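Local coordinates for CELL division control protein 6 (Pyrobaculum aerophilum, PDB 1FNN), which probably regulates the initiation of DNA replication, as a Cdc6-family AAA+ protein that binds adenine nucleotide and probably hydrolyses ATP, at residues A47-P53 / V163-D169; N80-R85 / D132-L137; Q221-I226 / V348-Q352; I297-L301 / L365-G369. All blocks are in the same frame, centred on the assembly; numbering follows the deposited sequence.

Interaction 1: residues A47-P53 / V163-D169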
# COMPACT_ATOMS: atom_id res chain seq x y z
N ALA A 47 7.52 -3.50 -19.97
CA ALA A 47 6.86 -4.28 -18.92
C ALA A 47 5.60 -3.53 -18.45
O ALA A 47 5.53 -2.31 -18.53
CB ALA A 47 7.77 -4.44 -17.72
N THR A 48 4.69 -4.25 -17.81
CA THR A 48 3.50 -3.69 -17.19
C THR A 48 3.50 -4.15 -15.75
O THR A 48 3.75 -5.35 -15.57
CB THR A 48 2.20 -4.17 -17.87
OG1 THR A 48 2.20 -3.75 -19.23
CG2 THR A 48 0.97 -3.58 -17.20
N LEU A 49 3.42 -3.23 -14.80
CA LEU A 49 3.41 -3.57 -13.39
C LEU A 49 1.96 -3.48 -12.88
O LEU A 49 1.32 -2.43 -13.12
CB LEU A 49 4.28 -2.58 -12.58
CG LEU A 49 5.71 -2.32 -13.09
CD1 LEU A 49 6.46 -1.49 -12.04
CD2 LEU A 49 6.51 -3.58 -13.43
N LEU A 50 1.43 -4.54 -12.28
CA LEU A 50 -0.00 -4.51 -11.89
C LEU A 50 -0.14 -4.90 -10.43
O LEU A 50 0.46 -5.86 -9.93
CB LEU A 50 -0.84 -5.49 -12.73
CG LEU A 50 -0.85 -5.29 -14.24
CD1 LEU A 50 -1.66 -6.40 -14.95
CD2 LEU A 50 -1.46 -3.92 -14.59
N GLY A 51 -0.99 -4.15 -9.73
CA GLY A 51 -1.20 -4.42 -8.31
C GLY A 51 -2.03 -3.29 -7.72
O GLY A 51 -1.98 -2.17 -8.26
N ARG A 52 -2.69 -3.60 -6.60
CA ARG A 52 -3.53 -2.53 -6.00
C ARG A 52 -2.62 -1.44 -5.41
O ARG A 52 -1.41 -1.60 -5.26
CB ARG A 52 -4.41 -3.12 -4.89
CG ARG A 52 -3.67 -3.75 -3.72
CD ARG A 52 -4.22 -3.31 -2.37
NE ARG A 52 -4.51 -1.86 -2.31
CZ ARG A 52 -5.15 -1.27 -1.33
NH1 ARG A 52 -5.56 -2.05 -0.33
NH2 ARG A 52 -5.40 0.03 -1.28
N PRO A 53 -3.24 -0.39 -4.89
CA PRO A 53 -2.50 0.71 -4.27
C PRO A 53 -1.71 0.22 -3.08
O PRO A 53 -2.11 -0.65 -2.29
CB PRO A 53 -3.55 1.75 -3.90
CG PRO A 53 -4.69 1.45 -4.83
CD PRO A 53 -4.69 -0.05 -5.00
N VAL A 163 7.94 1.27 -19.27
CA VAL A 163 7.21 0.57 -18.22
C VAL A 163 5.89 1.32 -18.00
O VAL A 163 5.91 2.56 -17.81
CB VAL A 163 7.99 0.51 -16.89
CG1 VAL A 163 7.13 -0.10 -15.76
CG2 VAL A 163 9.21 -0.39 -17.06
N ILE A 164 4.77 0.60 -17.97
CA ILE A 164 3.48 1.18 -17.64
C ILE A 164 2.89 0.47 -16.40
O ILE A 164 3.26 -0.67 -16.07
CB ILE A 164 2.44 1.10 -18.76
CG1 ILE A 164 1.95 -0.33 -18.94
CG2 ILE A 164 3.01 1.65 -20.07
CD1 ILE A 164 0.84 -0.45 -19.98
N VAL A 165 2.17 1.26 -15.61
CA VAL A 165 1.73 0.82 -14.30
C VAL A 165 0.21 0.94 -14.13
O VAL A 165 -0.39 1.93 -14.50
CB VAL A 165 2.42 1.64 -13.20
CG1 VAL A 165 1.98 1.15 -11.82
CG2 VAL A 165 3.94 1.61 -13.27
N GLY A 166 -0.42 -0.18 -13.70
CA GLY A 166 -1.87 -0.13 -13.49
C GLY A 166 -2.24 -0.93 -12.24
O GLY A 166 -1.40 -1.48 -11.54
N HIS A 167 -3.54 -0.98 -11.94
CA HIS A 167 -4.06 -1.68 -10.80
C HIS A 167 -4.38 -3.15 -11.09
O HIS A 167 -4.16 -3.99 -10.22
CB HIS A 167 -5.38 -1.06 -10.29
CG HIS A 167 -5.08 0.21 -9.54
ND1 HIS A 167 -5.94 1.28 -9.50
CD2 HIS A 167 -4.00 0.56 -8.79
CE1 HIS A 167 -5.42 2.24 -8.77
NE2 HIS A 167 -4.24 1.83 -8.33
N ASN A 168 -4.83 -3.40 -12.31
CA ASN A 168 -5.23 -4.73 -12.72
C ASN A 168 -5.13 -4.82 -14.24
O ASN A 168 -4.80 -3.80 -14.87
CB ASN A 168 -6.66 -5.07 -12.27
CG ASN A 168 -7.64 -3.94 -12.53
OD1 ASN A 168 -8.32 -3.50 -11.59
ND2 ASN A 168 -7.74 -3.45 -13.75
N ASP A 169 -5.60 -5.91 -14.80
CA ASP A 169 -5.53 -6.14 -16.24
C ASP A 169 -6.36 -5.21 -17.08
O ASP A 169 -6.15 -5.08 -18.30
CB ASP A 169 -5.85 -7.63 -16.51
CG ASP A 169 -4.78 -8.56 -16.01
OD1 ASP A 169 -3.90 -8.96 -16.80
OD2 ASP A 169 -4.73 -8.97 -14.84

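Interaction 2: residues N80-R85 / D132-L137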
# COMPACT_ATOMS: atom_id res chain seq x y z
N ASN A 80 4.07 10.79 -13.93
CA ASN A 80 3.00 10.36 -12.99
C ASN A 80 1.67 10.61 -13.68
O ASN A 80 1.22 11.77 -13.77
CB ASN A 80 3.13 11.15 -11.70
CG ASN A 80 2.00 10.96 -10.71
OD1 ASN A 80 1.00 10.30 -11.01
ND2 ASN A 80 2.18 11.55 -9.54
N GLY A 81 0.97 9.56 -14.09
CA GLY A 81 -0.28 9.67 -14.83
C GLY A 81 -1.41 10.28 -13.99
O GLY A 81 -2.45 10.68 -14.54
N PHE A 82 -1.25 10.37 -12.68
CA PHE A 82 -2.25 11.06 -11.87
C PHE A 82 -2.21 12.57 -12.17
O PHE A 82 -3.23 13.22 -12.00
CB PHE A 82 -2.05 10.86 -10.37
CG PHE A 82 -3.07 11.61 -9.54
CD1 PHE A 82 -4.32 11.06 -9.29
CD2 PHE A 82 -2.77 12.85 -9.02
CE1 PHE A 82 -5.24 11.75 -8.52
CE2 PHE A 82 -3.69 13.55 -8.26
CZ PHE A 82 -4.93 12.99 -8.01
N ILE A 83 -1.03 13.10 -12.43
CA ILE A 83 -0.79 14.50 -12.71
C ILE A 83 -0.86 14.84 -14.18
O ILE A 83 -1.53 15.79 -14.60
CB ILE A 83 0.62 14.86 -12.18
CG1 ILE A 83 0.69 14.56 -10.69
CG2 ILE A 83 0.99 16.30 -12.48
CD1 ILE A 83 2.09 14.63 -10.12
N TYR A 84 -0.12 14.11 -15.03
CA TYR A 84 -0.09 14.38 -16.46
C TYR A 84 -0.95 13.36 -17.19
O TYR A 84 -0.52 12.21 -17.31
CB TYR A 84 1.36 14.34 -16.97
CG TYR A 84 2.23 15.21 -16.09
CD1 TYR A 84 3.03 14.67 -15.09
CD2 TYR A 84 2.24 16.59 -16.28
CE1 TYR A 84 3.82 15.47 -14.29
CE2 TYR A 84 3.03 17.40 -15.49
CZ TYR A 84 3.81 16.85 -14.50
OH TYR A 84 4.57 17.68 -13.74
N ARG A 85 -2.11 13.74 -17.71
CA ARG A 85 -3.06 12.77 -18.25
C ARG A 85 -3.32 12.82 -19.74
O ARG A 85 -3.52 11.76 -20.35
CB ARG A 85 -4.42 12.93 -17.53
CG ARG A 85 -4.31 12.56 -16.07
CD ARG A 85 -5.64 12.64 -15.34
NE ARG A 85 -5.45 12.44 -13.91
CZ ARG A 85 -6.40 12.28 -13.00
NH1 ARG A 85 -7.68 12.28 -13.36
NH2 ARG A 85 -6.07 12.11 -11.73
N ASP A 132 3.55 5.92 -14.89
CA ASP A 132 3.01 5.44 -13.64
C ASP A 132 1.52 5.78 -13.53
O ASP A 132 1.05 6.70 -14.20
CB ASP A 132 3.74 6.05 -12.42
CG ASP A 132 3.77 5.10 -11.25
OD1 ASP A 132 2.97 4.12 -11.22
OD2 ASP A 132 4.59 5.30 -10.33
N ASP A 133 0.78 4.96 -12.83
CA ASP A 133 -0.68 5.08 -12.74
C ASP A 133 -1.30 5.44 -14.07
O ASP A 133 -2.08 6.39 -14.17
CB ASP A 133 -1.12 6.12 -11.70
CG ASP A 133 -0.54 5.69 -10.35
OD1 ASP A 133 -0.54 4.47 -10.09
OD2 ASP A 133 -0.12 6.62 -9.64
N ALA A 134 -1.01 4.61 -15.06
CA ALA A 134 -1.43 4.78 -16.43
C ALA A 134 -2.88 4.51 -16.74
O ALA A 134 -3.35 4.96 -17.79
CB ALA A 134 -0.52 3.91 -17.31
N PHE A 135 -3.66 3.99 -15.81
CA PHE A 135 -5.10 3.87 -15.91
C PHE A 135 -5.74 5.25 -16.01
O PHE A 135 -6.80 5.40 -16.64
CB PHE A 135 -5.74 3.12 -14.72
CG PHE A 135 -5.28 3.57 -13.36
CD1 PHE A 135 -5.95 4.56 -12.67
CD2 PHE A 135 -4.18 2.99 -12.77
CE1 PHE A 135 -5.53 4.97 -11.42
CE2 PHE A 135 -3.74 3.38 -11.52
CZ PHE A 135 -4.42 4.38 -10.84
N ASN A 136 -5.06 6.30 -15.54
CA ASN A 136 -5.52 7.66 -15.68
C ASN A 136 -5.48 8.17 -17.12
O ASN A 136 -6.09 9.22 -17.34
CB ASN A 136 -4.71 8.62 -14.81
CG ASN A 136 -4.99 8.44 -13.34
OD1 ASN A 136 -6.10 8.66 -12.87
ND2 ASN A 136 -3.97 8.03 -12.59
N LEU A 137 -4.75 7.56 -18.05
CA LEU A 137 -4.69 8.08 -19.40
C LEU A 137 -5.81 7.47 -20.27
O LEU A 137 -6.26 6.36 -20.03
CB LEU A 137 -3.39 7.78 -20.12
CG LEU A 137 -2.05 7.75 -19.40
CD1 LEU A 137 -0.89 7.78 -20.39
CD2 LEU A 137 -1.90 8.84 -18.35

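Interaction 3: residues Q221-I226 / V348-Q352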
# COMPACT_ATOMS: atom_id res chain seq x y z
N GLN A 221 2.91 -5.41 15.13
CA GLN A 221 2.01 -6.51 14.75
C GLN A 221 0.53 -6.08 14.72
O GLN A 221 -0.19 -6.45 13.78
CB GLN A 221 2.17 -7.72 15.65
CG GLN A 221 3.40 -8.59 15.48
CD GLN A 221 3.64 -9.49 16.68
OE1 GLN A 221 3.10 -9.28 17.77
NE2 GLN A 221 4.45 -10.52 16.51
N MET A 222 0.16 -5.21 15.63
CA MET A 222 -1.20 -4.63 15.68
C MET A 222 -1.57 -3.88 14.44
O MET A 222 -2.65 -4.01 13.80
CB MET A 222 -1.27 -3.79 16.95
CG MET A 222 -2.55 -3.01 17.20
SD MET A 222 -2.44 -1.95 18.66
CE MET A 222 -3.98 -1.06 18.57
N ILE A 223 -0.60 -3.01 13.99
CA ILE A 223 -0.82 -2.25 12.77
C ILE A 223 -0.85 -3.18 11.56
O ILE A 223 -1.67 -3.02 10.68
CB ILE A 223 0.33 -1.21 12.54
CG1 ILE A 223 0.36 -0.26 13.72
CG2 ILE A 223 0.10 -0.54 11.19
CD1 ILE A 223 1.46 0.82 13.72
N ALA A 224 0.03 -4.20 11.54
CA ALA A 224 0.05 -5.16 10.44
C ALA A 224 -1.23 -6.03 10.39
O ALA A 224 -1.75 -6.33 9.32
CB ALA A 224 1.23 -6.11 10.69
N ASP A 225 -1.82 -6.27 11.54
CA ASP A 225 -3.08 -7.01 11.67
C ASP A 225 -4.23 -6.17 11.15
O ASP A 225 -5.16 -6.73 10.58
CB ASP A 225 -3.37 -7.48 13.11
CG ASP A 225 -2.51 -8.70 13.39
OD1 ASP A 225 -2.06 -9.27 12.38
OD2 ASP A 225 -2.29 -9.06 14.55
N ILE A 226 -4.14 -4.85 11.24
CA ILE A 226 -5.18 -3.99 10.71
C ILE A 226 -5.08 -3.90 9.19
O ILE A 226 -6.04 -3.47 8.56
CB ILE A 226 -5.02 -2.54 11.25
CG1 ILE A 226 -5.12 -2.44 12.77
CG2 ILE A 226 -6.03 -1.59 10.65
CD1 ILE A 226 -4.70 -1.04 13.23
N VAL A 348 -12.51 -7.38 15.45
CA VAL A 348 -11.36 -7.74 16.27
C VAL A 348 -10.30 -8.38 15.36
O VAL A 348 -10.69 -8.80 14.26
CB VAL A 348 -12.00 -8.76 17.24
CG1 VAL A 348 -11.55 -10.17 17.03
CG2 VAL A 348 -12.14 -8.26 18.66
N GLU A 349 -9.03 -8.37 15.75
CA GLU A 349 -8.05 -9.13 14.97
C GLU A 349 -7.48 -10.19 15.86
O GLU A 349 -7.38 -9.94 17.07
CB GLU A 349 -6.93 -8.16 14.48
CG GLU A 349 -7.54 -7.15 13.48
CD GLU A 349 -8.07 -5.90 14.16
OE1 GLU A 349 -7.51 -5.38 15.15
OE2 GLU A 349 -9.12 -5.37 13.71
N THR A 350 -7.12 -11.37 15.36
CA THR A 350 -6.55 -12.37 16.27
C THR A 350 -5.24 -12.88 15.69
O THR A 350 -5.05 -12.82 14.48
CB THR A 350 -7.47 -13.61 16.46
OG1 THR A 350 -7.69 -14.22 15.21
CG2 THR A 350 -8.83 -13.17 17.01
N ARG A 351 -4.38 -13.40 16.54
CA ARG A 351 -3.12 -13.97 16.08
C ARG A 351 -2.84 -15.15 17.04
O ARG A 351 -3.13 -15.01 18.22
CB ARG A 351 -1.87 -13.14 16.19
CG ARG A 351 -1.77 -11.71 16.57
CD ARG A 351 -0.29 -11.23 16.56
NE ARG A 351 0.38 -11.78 15.40
CZ ARG A 351 0.53 -11.36 14.17
NH1 ARG A 351 0.01 -10.21 13.74
NH2 ARG A 351 1.22 -12.11 13.31
N GLN A 352 -2.09 -16.10 16.53
CA GLN A 352 -1.66 -17.22 17.36
C GLN A 352 -0.42 -16.80 18.14
O GLN A 352 0.43 -16.05 17.66
CB GLN A 352 -1.38 -18.41 16.46
CG GLN A 352 -1.90 -19.76 16.89
CD GLN A 352 -3.38 -19.75 17.22
OE1 GLN A 352 -4.21 -19.42 16.38
NE2 GLN A 352 -3.72 -20.11 18.46
O HOH W 1 -4.82 -5.12 15.62

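Interaction 4: residues I297-L301 / L365-G369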
# COMPACT_ATOMS: atom_id res chain seq x y z
N ILE A 297 -13.88 -8.19 25.83
CA ILE A 297 -12.56 -8.02 25.15
C ILE A 297 -12.17 -6.55 25.31
O ILE A 297 -11.06 -6.20 25.69
CB ILE A 297 -12.71 -8.40 23.68
CG1 ILE A 297 -12.92 -9.92 23.52
CG2 ILE A 297 -11.46 -7.96 22.87
CD1 ILE A 297 -13.34 -10.29 22.10
N VAL A 298 -13.06 -5.61 25.03
CA VAL A 298 -12.87 -4.21 25.28
C VAL A 298 -12.42 -3.92 26.71
O VAL A 298 -11.45 -3.14 26.92
CB VAL A 298 -14.11 -3.37 24.96
CG1 VAL A 298 -13.91 -1.92 25.47
CG2 VAL A 298 -14.44 -3.35 23.48
N ARG A 299 -13.06 -4.50 27.73
CA ARG A 299 -12.64 -4.29 29.12
C ARG A 299 -11.29 -4.87 29.49
O ARG A 299 -10.46 -4.21 30.19
CB ARG A 299 -13.70 -4.83 30.15
CG ARG A 299 -14.94 -3.95 30.09
CD ARG A 299 -15.82 -4.02 31.32
NE ARG A 299 -17.04 -3.23 31.09
CZ ARG A 299 -18.13 -3.34 31.85
NH1 ARG A 299 -18.13 -4.19 32.87
NH2 ARG A 299 -19.19 -2.59 31.57
N SER A 300 -10.92 -6.03 28.99
CA SER A 300 -9.62 -6.60 29.28
C SER A 300 -8.51 -5.70 28.61
O SER A 300 -7.42 -5.68 29.17
CB SER A 300 -9.40 -7.99 28.73
OG SER A 300 -10.47 -8.85 29.09
N LEU A 301 -8.77 -5.22 27.42
CA LEU A 301 -7.76 -4.45 26.67
C LEU A 301 -7.56 -3.09 27.30
O LEU A 301 -6.42 -2.61 27.43
CB LEU A 301 -8.21 -4.30 25.21
CG LEU A 301 -7.98 -5.47 24.27
CD1 LEU A 301 -8.72 -5.22 22.96
CD2 LEU A 301 -6.47 -5.72 24.01
N LEU A 365 -4.50 -14.79 20.52
CA LEU A 365 -4.39 -13.45 21.00
C LEU A 365 -5.42 -12.57 20.31
O LEU A 365 -5.71 -12.77 19.15
CB LEU A 365 -3.00 -12.81 20.73
CG LEU A 365 -1.81 -13.55 21.36
CD1 LEU A 365 -0.48 -12.97 20.88
CD2 LEU A 365 -1.87 -13.52 22.89
N ILE A 366 -5.95 -11.61 21.06
CA ILE A 366 -6.98 -10.75 20.48
C ILE A 366 -6.62 -9.28 20.59
O ILE A 366 -6.26 -8.76 21.66
CB ILE A 366 -8.32 -10.97 21.26
CG1 ILE A 366 -8.73 -12.46 21.23
CG2 ILE A 366 -9.45 -10.14 20.65
CD1 ILE A 366 -9.83 -12.70 22.29
N SER A 367 -6.91 -8.58 19.51
CA SER A 367 -6.69 -7.13 19.54
C SER A 367 -7.86 -6.42 18.93
O SER A 367 -8.58 -6.96 18.07
CB SER A 367 -5.42 -6.83 18.65
OG SER A 367 -5.46 -5.42 18.38
N ILE A 368 -8.11 -5.20 19.31
CA ILE A 368 -9.06 -4.34 18.64
C ILE A 368 -8.15 -3.14 18.17
O ILE A 368 -7.99 -2.17 18.91
CB ILE A 368 -10.19 -3.83 19.52
CG1 ILE A 368 -11.15 -5.03 19.85
CG2 ILE A 368 -10.99 -2.71 18.89
CD1 ILE A 368 -12.13 -4.59 20.96
N GLY A 369 -7.86 -3.11 16.87
CA GLY A 369 -6.95 -2.05 16.41
C GLY A 369 -7.63 -0.91 15.67
O GLY A 369 -6.96 0.11 15.42

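Interaction 1: residues A47-P53 / V163-D169
With CG of L49 anti to its carbonyl carbon (chi1 -50°) and CG1 of V163 anti to its backbone N (chi1 174°), L49 CG and V163 CG1 meet at 3.8 Å. L49 CD1 also reaches V165 CG2, on the sheet face where L61 of helix 57-68 packs. On the face of T48 and I164, CG1 of I164 lies 3.4 Å from T48 OG1, a buried hydroxyl without a polar partner in the model. The backbones run parallel: L49 is gripped at both ends, its N giving to I164 O and its O accepting from G166 N, each at 2.9 Å. These are neighbouring inner strands of the parallel P-loop NTPase sheet; 47-50 leads into the Walker A loop and 163-166 into the turn where AAA+ proteins carry sensor 1. G51 O lies at the ring edge, 3.4 Å from H167 CD2; its hydrogen bond comes from K57 NZ. H167 NE2 lies 3.5 Å from P53 CG, and the F135 ring meets the imidazole, planes about 30° apart. Replacing H167 with alanine would probably open a gap beside P53 and leave F135 without its ring partner. P53 touches the bound ADP; R52 forms a salt bridge with D239.

Interaction 2: residues N80-R85 / D132-L137
R85 and N136 stack flat: guanidinium and amide planes are only 17° apart, and N136 OD1 sits over the centre of the guanidinium face, 3.6 Å from R85 CZ. The R85 group is fixed from its side by F82 O, which takes both NE (3.0 Å) and NH2 (3.1 Å). The N136 amide is held through ND2, which gives a 3.0 Å bond to a lone pair of D133 O in the carbonyl plane; the same oxygen accepts from N136 N. The two loops follow neighbouring strands of the AAA+ sheet, and 132-137 starts at the Walker B aspartate. D132, a known magnesium ligand, bonds through OD2 to Y78 and T58, and its side chain is about 4 Å from the bound magnesium ion. D132 O accepts from G81 N at 2.9 Å, with the donor above the carbonyl plane. An Asx turn precedes the stack, N80 OD1 accepting from F82 N at 2.8 Å. An alanine in place of N136 is likely to strip the guanidinium face of its amide and leave D133 O a donor short. Elsewhere, L137 CD2 lies 3.8 Å from Y84 O, a buried oxygen without a partner in the model.

Interaction 3: residues Q221-I226 / V348-Q352
R351 NH1 is met by both carboxylate oxygens of D225: OD1 at 2.6 Å forms the salt bridge, and OD2 stands at 2.7 Å. Both oxygens lie close to this one nitrogen, and the carboxylate and guanidinium planes are just 15° apart. A bend at chi3 (42°) of R351 brings NH1 to the D225 carboxylate. OD2 also bonds to the hydroxyl of Y308, which gives the carboxylate a second partner. Q221 lies over a face of the guanidinium, its CG 4.1 Å from R351 NH1 and offset toward the rim, with the amide plane almost parallel to the guanidinium at 6°. One turn along, D225 CB packs on E349 CB at 3.9 Å, and E349 CG lies 3.8 Å from D225 O. A bend at chi2 brings the E349 carboxylate near M222 O, where a water donates to E349 OE1 (2.7 Å) and to M222 O (3.0 Å); G369 N also gives to OE1. Helix 217-227 belongs to the AAA+ lid and strand 349-352 to the winged-helix domain, so the contact is part of the joint between the two. This contact is largely polar: D225 OD2 and E349 OE1 are 6.4 Å apart, and the arginine, the tyrosine hydroxyl, a backbone amide and the water would be expected to keep both acids ionised in a buried place. Domain separation would probably carry the cost of breaking these charged and water-mediated links.

Interaction 4: residues I297-L301 / L365-G369
I297, V298 and L301 of helix 288-304 face I366 and I368, joining the first long helix of the winged-helix domain to its small antiparallel sheet. Helix segment 297-301 runs nearly perpendicular to strand 365-367, at 91°, with the axes 9.5 Å apart at closest approach. No hydrogen bond crosses this contact. The polar bonds lie around it: I366 pairs with I309 and S367 with E349 through the backbone, which sets strand 364-367 in the middle of the sheet, and I368 O accepts from R268 NE of the lid. On the helix, S300 OG bonds to A296 O and D313, and R299 pairs with E324, neither residue touching segment 365-369. Side chain meets backbone at L301, whose two methyls meet it at two points: CD2 lies 3.8 Å from I366 O and CD1 3.7 Å from I368 N. The rest is aliphatic packing. CD1 of L301 also touches I368 CG1 at 4.0 Å, the two side chains passing at a slant. I297 and I366 cross at about a right angle, branch methyl to branch methyl, CG2 to CG2 at 3.7 Å. L376 of helix 373-387 packs against V298 and I368, and I309 against L301 and I366, so further parts of the domain close round the same side chains. The CD1 methyl of I368 reaches two neighbours on the helix, V298 CG2 at 3.6 Å and I297 CG2 at 3.9 Å.

Interactions 1 and 2 lie in the nucleotide-binding AAA+ domain, interaction 4 in the winged-helix domain, and interaction 3 joins the lid to the latter. Interaction 2 is nested in the loop closed by interaction 1; their centres are 12 Å apart, and V165 O probably bonds to A134 N, in the turn after strand 127-132, the neighbour of 160-166 in the parallel sheet. Interactions 3 and 4 interleave along the chain, with centres 11 Å apart, and share the antiparallel sheet through strands 349-352 and 364-367. The two pairs stand on opposite sides of the chain's centre, with centres 28 to 42 Å apart, so the nucleotide site and the winged helix are separate regions, bridged by the lid.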